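Local coordinates for sister chromatid cohesion protein (Chaetomium thermophilum, PDB 5T8V), which probably acts as a cohesin loader that binds chromatin, the chain here being its C-terminal, HEAT-repeat-containing fragment, at residues 163-174 and 227-237. Numbering follows the deposited sequence.
Sequences IDGIIMPLAELR and AASQLLFIETA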
ATOM      1  N   ILE A 163     -38.217  33.911  19.816  1.00 25.01           N
ATOM      2  CA  ILE A 163     -37.100  32.982  19.674  1.00 26.10           C
ATOM      3  C   ILE A 163     -36.200  33.039  20.905  1.00 28.66           C
ATOM      4  O   ILE A 163     -35.828  32.003  21.468  1.00 29.09           O
ATOM      5  CB  ILE A 163     -36.322  33.285  18.382  1.00 26.34           C
ATOM      6  CG1 ILE A 163     -37.213  33.009  17.168  1.00 24.77           C
ATOM      7  CG2 ILE A 163     -35.045  32.448  18.302  1.00 28.38           C
ATOM      8  CD1 ILE A 163     -36.681  33.561  15.877  1.00 25.02           C
ATOM      9  N   ASP A 164     -35.846  34.247  21.346  1.00 39.82           N
ATOM     10  CA  ASP A 164     -34.931  34.379  22.478  1.00 40.71           C
ATOM     11  C   ASP A 164     -35.580  33.938  23.784  1.00 40.47           C
ATOM     12  O   ASP A 164     -34.923  33.326  24.634  1.00 42.04           O
ATOM     13  CB  ASP A 164     -34.446  35.825  22.598  1.00 41.25           C
ATOM     14  CG  ASP A 164     -33.425  36.194  21.542  1.00 44.10           C
ATOM     15  OD1 ASP A 164     -32.705  35.293  21.061  1.00 45.80           O
ATOM     16  OD2 ASP A 164     -33.338  37.391  21.201  1.00 44.60           O
ATOM     17  N   GLY A 165     -36.866  34.233  23.964  1.00 22.53           N
ATOM     18  CA  GLY A 165     -37.482  34.140  25.273  1.00 22.96           C
ATOM     19  C   GLY A 165     -38.337  32.918  25.542  1.00 22.41           C
ATOM     20  O   GLY A 165     -38.678  32.657  26.699  1.00 23.10           O
ATOM     21  N   ILE A 166     -38.696  32.159  24.506  1.00 23.25           N
ATOM     22  CA  ILE A 166     -39.612  31.036  24.690  1.00 22.66           C
ATOM     23  C   ILE A 166     -39.131  29.808  23.925  1.00 23.70           C
ATOM     24  O   ILE A 166     -38.871  28.758  24.521  1.00 24.33           O
ATOM     25  CB  ILE A 166     -41.039  31.431  24.266  1.00 20.49           C
ATOM     26  CG1 ILE A 166     -41.536  32.582  25.151  1.00 21.87           C
ATOM     27  CG2 ILE A 166     -41.975  30.228  24.363  1.00 20.13           C
ATOM     28  CD1 ILE A 166     -42.968  33.020  24.904  1.00 21.48           C
ATOM     29  N   ILE A 167     -39.010  29.929  22.603  1.00 34.51           N
ATOM     30  CA  ILE A 167     -38.751  28.760  21.763  1.00 33.43           C
ATOM     31  C   ILE A 167     -37.434  28.102  22.158  1.00 34.94           C
ATOM     32  O   ILE A 167     -37.381  26.909  22.483  1.00 35.87           O
ATOM     33  CB  ILE A 167     -38.762  29.158  20.276  1.00 31.57           C
ATOM     34  CG1 ILE A 167     -40.107  29.789  19.904  1.00 30.73           C
ATOM     35  CG2 ILE A 167     -38.504  27.945  19.395  1.00 32.14           C
ATOM     36  CD1 ILE A 167     -40.098  30.525  18.583  1.00 30.49           C
ATOM     37  N   MET A 168     -36.348  28.875  22.140  1.00 31.79           N
ATOM     38  CA  MET A 168     -35.037  28.318  22.461  1.00 33.10           C
ATOM     39  C   MET A 168     -34.958  27.820  23.898  1.00 33.85           C
ATOM     40  O   MET A 168     -34.593  26.648  24.103  1.00 35.13           O
ATOM     41  CB  MET A 168     -33.954  29.361  22.169  1.00 33.76           C
ATOM     42  CG  MET A 168     -33.924  29.844  20.720  1.00 33.17           C
ATOM     43  SD  MET A 168     -33.437  28.577  19.530  1.00 34.52           S
ATOM     44  CE  MET A 168     -31.722  28.321  19.971  1.00 36.56           C
ATOM     45  N   PRO A 169     -35.279  28.616  24.923  1.00 27.53           N
ATOM     46  CA  PRO A 169     -35.182  28.090  26.295  1.00 29.73           C
ATOM     47  C   PRO A 169     -36.086  26.897  26.553  1.00 29.86           C
ATOM     48  O   PRO A 169     -35.742  26.042  27.379  1.00 31.14           O
ATOM     49  CB  PRO A 169     -35.566  29.296  27.165  1.00 29.12           C
ATOM     50  CG  PRO A 169     -36.287  30.231  26.254  1.00 27.14           C
ATOM     51  CD  PRO A 169     -35.691  30.030  24.902  1.00 26.48           C
ATOM     52  N   LEU A 170     -37.234  26.808  25.877  1.00 30.77           N
ATOM     53  CA  LEU A 170     -38.089  25.637  26.044  1.00 31.10           C
ATOM     54  C   LEU A 170     -37.469  24.409  25.395  1.00 32.60           C
ATOM     55  O   LEU A 170     -37.497  23.316  25.972  1.00 34.67           O
ATOM     56  CB  LEU A 170     -39.476  25.903  25.463  1.00 30.67           C
ATOM     57  CG  LEU A 170     -40.463  26.632  26.379  1.00 31.91           C
ATOM     58  CD1 LEU A 170     -41.704  27.037  25.605  1.00 31.27           C
ATOM     59  CD2 LEU A 170     -40.850  25.761  27.559  1.00 33.39           C
ATOM     60  N   ALA A 171     -36.909  24.567  24.195  1.00 24.85           N
ATOM     61  CA  ALA A 171     -36.245  23.443  23.547  1.00 25.85           C
ATOM     62  C   ALA A 171     -35.058  22.957  24.368  1.00 27.86           C
ATOM     63  O   ALA A 171     -34.825  21.748  24.480  1.00 29.21           O
ATOM     64  CB  ALA A 171     -35.795  23.842  22.143  1.00 25.16           C
ATOM     65  N   GLU A 172     -34.301  23.883  24.961  1.00 49.98           N
ATOM     66  CA  GLU A 172     -33.083  23.521  25.676  1.00 53.30           C
ATOM     67  C   GLU A 172     -33.344  23.030  27.094  1.00 54.08           C
ATOM     68  O   GLU A 172     -32.466  22.386  27.679  1.00 56.77           O
ATOM     69  CB  GLU A 172     -32.131  24.716  25.728  1.00 55.50           C
ATOM     70  CG  GLU A 172     -31.688  25.216  24.363  1.00 57.91           C
ATOM     71  CD  GLU A 172     -30.617  26.286  24.450  1.00 60.01           C
ATOM     72  OE1 GLU A 172     -30.158  26.578  25.573  1.00 61.90           O
ATOM     73  OE2 GLU A 172     -30.235  26.834  23.393  1.00 59.96           O
ATOM     74  N   LEU A 173     -34.516  23.310  27.658  1.00 39.65           N
ATOM     75  CA  LEU A 173     -34.776  22.977  29.053  1.00 40.66           C
ATOM     76  C   LEU A 173     -34.798  21.468  29.252  1.00 42.85           C
ATOM     77  O   LEU A 173     -35.481  20.743  28.521  1.00 42.39           O
ATOM     78  CB  LEU A 173     -36.103  23.581  29.505  1.00 38.42           C
ATOM     79  CG  LEU A 173     -36.360  23.497  31.009  1.00 39.30           C
ATOM     80  CD1 LEU A 173     -35.487  24.497  31.751  1.00 39.88           C
ATOM     81  CD2 LEU A 173     -37.832  23.723  31.318  1.00 38.90           C
ATOM     82  N   ARG A 174     -34.062  20.999  30.255  1.00 43.30           N
ATOM     83  CA  ARG A 174     -33.974  19.585  30.582  1.00 45.32           C
ATOM     84  C   ARG A 174     -34.451  19.352  32.010  1.00 48.00           C
ATOM     85  O   ARG A 174     -34.742  20.289  32.759  1.00 47.34           O
ATOM     86  CB  ARG A 174     -32.541  19.070  30.410  1.00 46.74           C
ATOM     87  CG  ARG A 174     -32.016  19.178  28.989  1.00 46.25           C
ATOM     88  CD  ARG A 174     -32.766  18.253  28.038  1.00 45.64           C
ATOM     89  NE  ARG A 174     -32.298  18.391  26.661  1.00 44.73           N
ATOM     90  CZ  ARG A 174     -32.771  19.276  25.787  1.00 41.84           C
ATOM     91  NH1 ARG A 174     -33.736  20.118  26.133  1.00 39.07           N
ATOM     92  NH2 ARG A 174     -32.273  19.321  24.558  1.00 41.93           N
ATOM     93  N   ALA A 227     -32.271  35.880  13.107  1.00 24.74           N
ATOM     94  CA  ALA A 227     -33.203  35.112  13.924  1.00 24.60           C
ATOM     95  C   ALA A 227     -33.362  33.692  13.393  1.00 23.21           C
ATOM     96  O   ALA A 227     -33.286  32.720  14.155  1.00 23.44           O
ATOM     97  CB  ALA A 227     -34.552  35.823  13.971  1.00 24.65           C
ATOM     98  N   ALA A 228     -33.589  33.554  12.086  1.00 22.59           N
ATOM     99  CA  ALA A 228     -33.689  32.228  11.487  1.00 21.42           C
ATOM    100  C   ALA A 228     -32.394  31.453  11.668  1.00 21.61           C
ATOM    101  O   ALA A 228     -32.414  30.262  12.004  1.00 21.46           O
ATOM    102  CB  ALA A 228     -34.039  32.347  10.006  1.00 20.28           C
ATOM    103  N   SER A 229     -31.253  32.112  11.448  1.00 24.84           N
ATOM    104  CA  SER A 229     -29.971  31.470  11.705  1.00 25.58           C
ATOM    105  C   SER A 229     -29.906  30.937  13.129  1.00 27.02           C
ATOM    106  O   SER A 229     -29.352  29.860  13.374  1.00 28.01           O
ATOM    107  CB  SER A 229     -28.830  32.454  11.448  1.00 27.57           C
ATOM    108  OG  SER A 229     -27.583  31.900  11.838  1.00 29.29           O
ATOM    109  N   GLN A 230     -30.479  31.674  14.084  1.00 38.36           N
ATOM    110  CA  GLN A 230     -30.482  31.202  15.465  1.00 41.47           C
ATOM    111  C   GLN A 230     -31.388  29.986  15.628  1.00 39.79           C
ATOM    112  O   GLN A 230     -31.006  28.996  16.262  1.00 39.15           O
ATOM    113  CB  GLN A 230     -30.909  32.333  16.405  1.00 46.23           C
ATOM    114  CG  GLN A 230     -30.896  31.960  17.882  1.00 51.90           C
ATOM    115  CD  GLN A 230     -29.559  31.399  18.339  1.00 55.81           C
ATOM    116  OE1 GLN A 230     -28.714  32.129  18.859  1.00 59.17           O
ATOM    117  NE2 GLN A 230     -29.364  30.096  18.149  1.00 56.23           N
ATOM    118  N   LEU A 231     -32.597  30.042  15.059  1.00 24.37           N
ATOM    119  CA  LEU A 231     -33.512  28.908  15.142  1.00 23.07           C
ATOM    120  C   LEU A 231     -32.954  27.665  14.469  1.00 22.38           C
ATOM    121  O   LEU A 231     -33.384  26.551  14.792  1.00 22.50           O
ATOM    122  CB  LEU A 231     -34.858  29.256  14.500  1.00 22.12           C
ATOM    123  CG  LEU A 231     -35.961  29.829  15.389  1.00 22.85           C
ATOM    124  CD1 LEU A 231     -37.191  30.117  14.543  1.00 21.89           C
ATOM    125  CD2 LEU A 231     -36.315  28.879  16.525  1.00 23.74           C
ATOM    126  N   LEU A 232     -32.019  27.828  13.531  1.00 22.51           N
ATOM    127  CA  LEU A 232     -31.486  26.682  12.803  1.00 21.81           C
ATOM    128  C   LEU A 232     -30.780  25.713  13.742  1.00 22.97           C
ATOM    129  O   LEU A 232     -30.885  24.492  13.580  1.00 22.82           O
ATOM    130  CB  LEU A 232     -30.536  27.170  11.710  1.00 21.18           C
ATOM    131  CG  LEU A 232     -29.936  26.127  10.771  1.00 20.48           C
ATOM    132  CD1 LEU A 232     -31.006  25.511   9.886  1.00 19.36           C
ATOM    133  CD2 LEU A 232     -28.846  26.770   9.934  1.00 20.25           C
ATOM    134  N   PHE A 233     -30.061  26.238  14.738  1.00 24.73           N
ATOM    135  CA  PHE A 233     -29.306  25.429  15.686  1.00 26.16           C
ATOM    136  C   PHE A 233     -30.066  25.211  16.990  1.00 27.42           C
ATOM    137  O   PHE A 233     -29.453  25.073  18.054  1.00 30.31           O
ATOM    138  CB  PHE A 233     -27.950  26.076  15.960  1.00 27.21           C
ATOM    139  CG  PHE A 233     -27.165  26.375  14.716  1.00 26.21           C
ATOM    140  CD1 PHE A 233     -26.357  25.407  14.141  1.00 25.99           C
ATOM    141  CD2 PHE A 233     -27.246  27.619  14.113  1.00 25.62           C
ATOM    142  CE1 PHE A 233     -25.639  25.676  12.990  1.00 25.18           C
ATOM    143  CE2 PHE A 233     -26.532  27.897  12.963  1.00 24.85           C
ATOM    144  CZ  PHE A 233     -25.726  26.925  12.399  1.00 24.58           C
ATOM    145  N   ILE A 234     -31.398  25.189  16.925  1.00 25.62           N
ATOM    146  CA  ILE A 234     -32.202  24.891  18.101  1.00 26.75           C
ATOM    147  C   ILE A 234     -31.828  23.515  18.632  1.00 27.79           C
ATOM    148  O   ILE A 234     -31.566  22.581  17.864  1.00 27.14           O
ATOM    149  CB  ILE A 234     -33.698  24.978  17.748  1.00 25.75           C
ATOM    150  CG1 ILE A 234     -34.564  24.691  18.971  1.00 27.00           C
ATOM    151  CG2 ILE A 234     -34.034  24.011  16.613  1.00 24.46           C
ATOM    152  CD1 ILE A 234     -36.032  24.986  18.750  1.00 26.28           C
ATOM    153  N   GLU A 235     -31.796  23.381  19.960  1.00 50.88           N
ATOM    154  CA  GLU A 235     -31.364  22.138  20.600  1.00 55.16           C
ATOM    155  C   GLU A 235     -32.588  21.320  20.996  1.00 56.24           C
ATOM    156  O   GLU A 235     -33.017  21.294  22.149  1.00 56.89           O
ATOM    157  CB  GLU A 235     -30.472  22.426  21.801  1.00 59.66           C
ATOM    158  CG  GLU A 235     -28.993  22.337  21.489  1.00 62.55           C
ATOM    159  CD  GLU A 235     -28.158  22.058  22.723  1.00 67.60           C
ATOM    160  OE1 GLU A 235     -28.337  22.764  23.739  1.00 70.38           O
ATOM    161  OE2 GLU A 235     -27.332  21.122  22.678  1.00 69.30           O
ATOM    162  N   THR A 236     -33.150  20.636  20.007  1.00 59.55           N
ATOM    163  CA  THR A 236     -34.145  19.611  20.277  1.00 63.30           C
ATOM    164  C   THR A 236     -33.551  18.549  21.196  1.00 68.48           C
ATOM    165  O   THR A 236     -32.350  18.270  21.166  1.00 70.59           O
ATOM    166  CB  THR A 236     -34.616  18.981  18.965  1.00 62.05           C
ATOM    167  OG1 THR A 236     -35.264  19.976  18.163  1.00 61.15           O
ATOM    168  CG2 THR A 236     -35.583  17.838  19.219  1.00 63.49           C
ATOM    169  N   ALA A 237     -34.405  17.960  22.027  1.00 51.99           N
ATOM    170  CA  ALA A 237     -33.956  16.930  22.948  1.00 55.26           C
ATOM    171  C   ALA A 237     -33.720  15.614  22.213  1.00 56.16           C
ATOM    172  O   ALA A 237     -34.237  15.376  21.117  1.00 55.63           O
ATOM    173  CB  ALA A 237     -34.979  16.729  24.065  1.00 56.09           C
TER
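Ile-163 lays its CG1-CD1 branch slantwise across the side chain of Leu-231, and its CD1 ends 3.6 Å from Ala-227 CB, where a small residue admits a methyl close to the backbone. One turn on, Ile-167 CG2 meets both Leu-231 CD2 and Ile-234 CD1. Met-168 begins beside this apolar row but bends at chi2 and chi3, a flexibility that brings SD over Ile-234 CB and CE against the amide end of Gln-230. Ile-234 swings CG1 to the side opposite its backbone N (chi1 -179°) and sets it 3.5 Å from Ala-171 CB; Phe-250 of helix 247-267 touches both residues.

At and beyond the helix ends the contact turns polar. Arg-174 NH1 donates to Ala-171 O (2.6 Å) and Leu-173 O, while NH2 donates to Glu-235 O (3.2 Å, 167° at the hydrogen), from above that carbonyl's plane. All three oxygens lie in the guanidinium plane, so the bonds should fix its rotation, and Ala-237 CB covers one face. Segments 163-172 and 227-232, of helices 149-172 and 218-232, run nearly parallel and, joined through intervening helices, pack here as in an all-helical solenoid, consistent with the HEAT-repeat architecture of this cohesin loader.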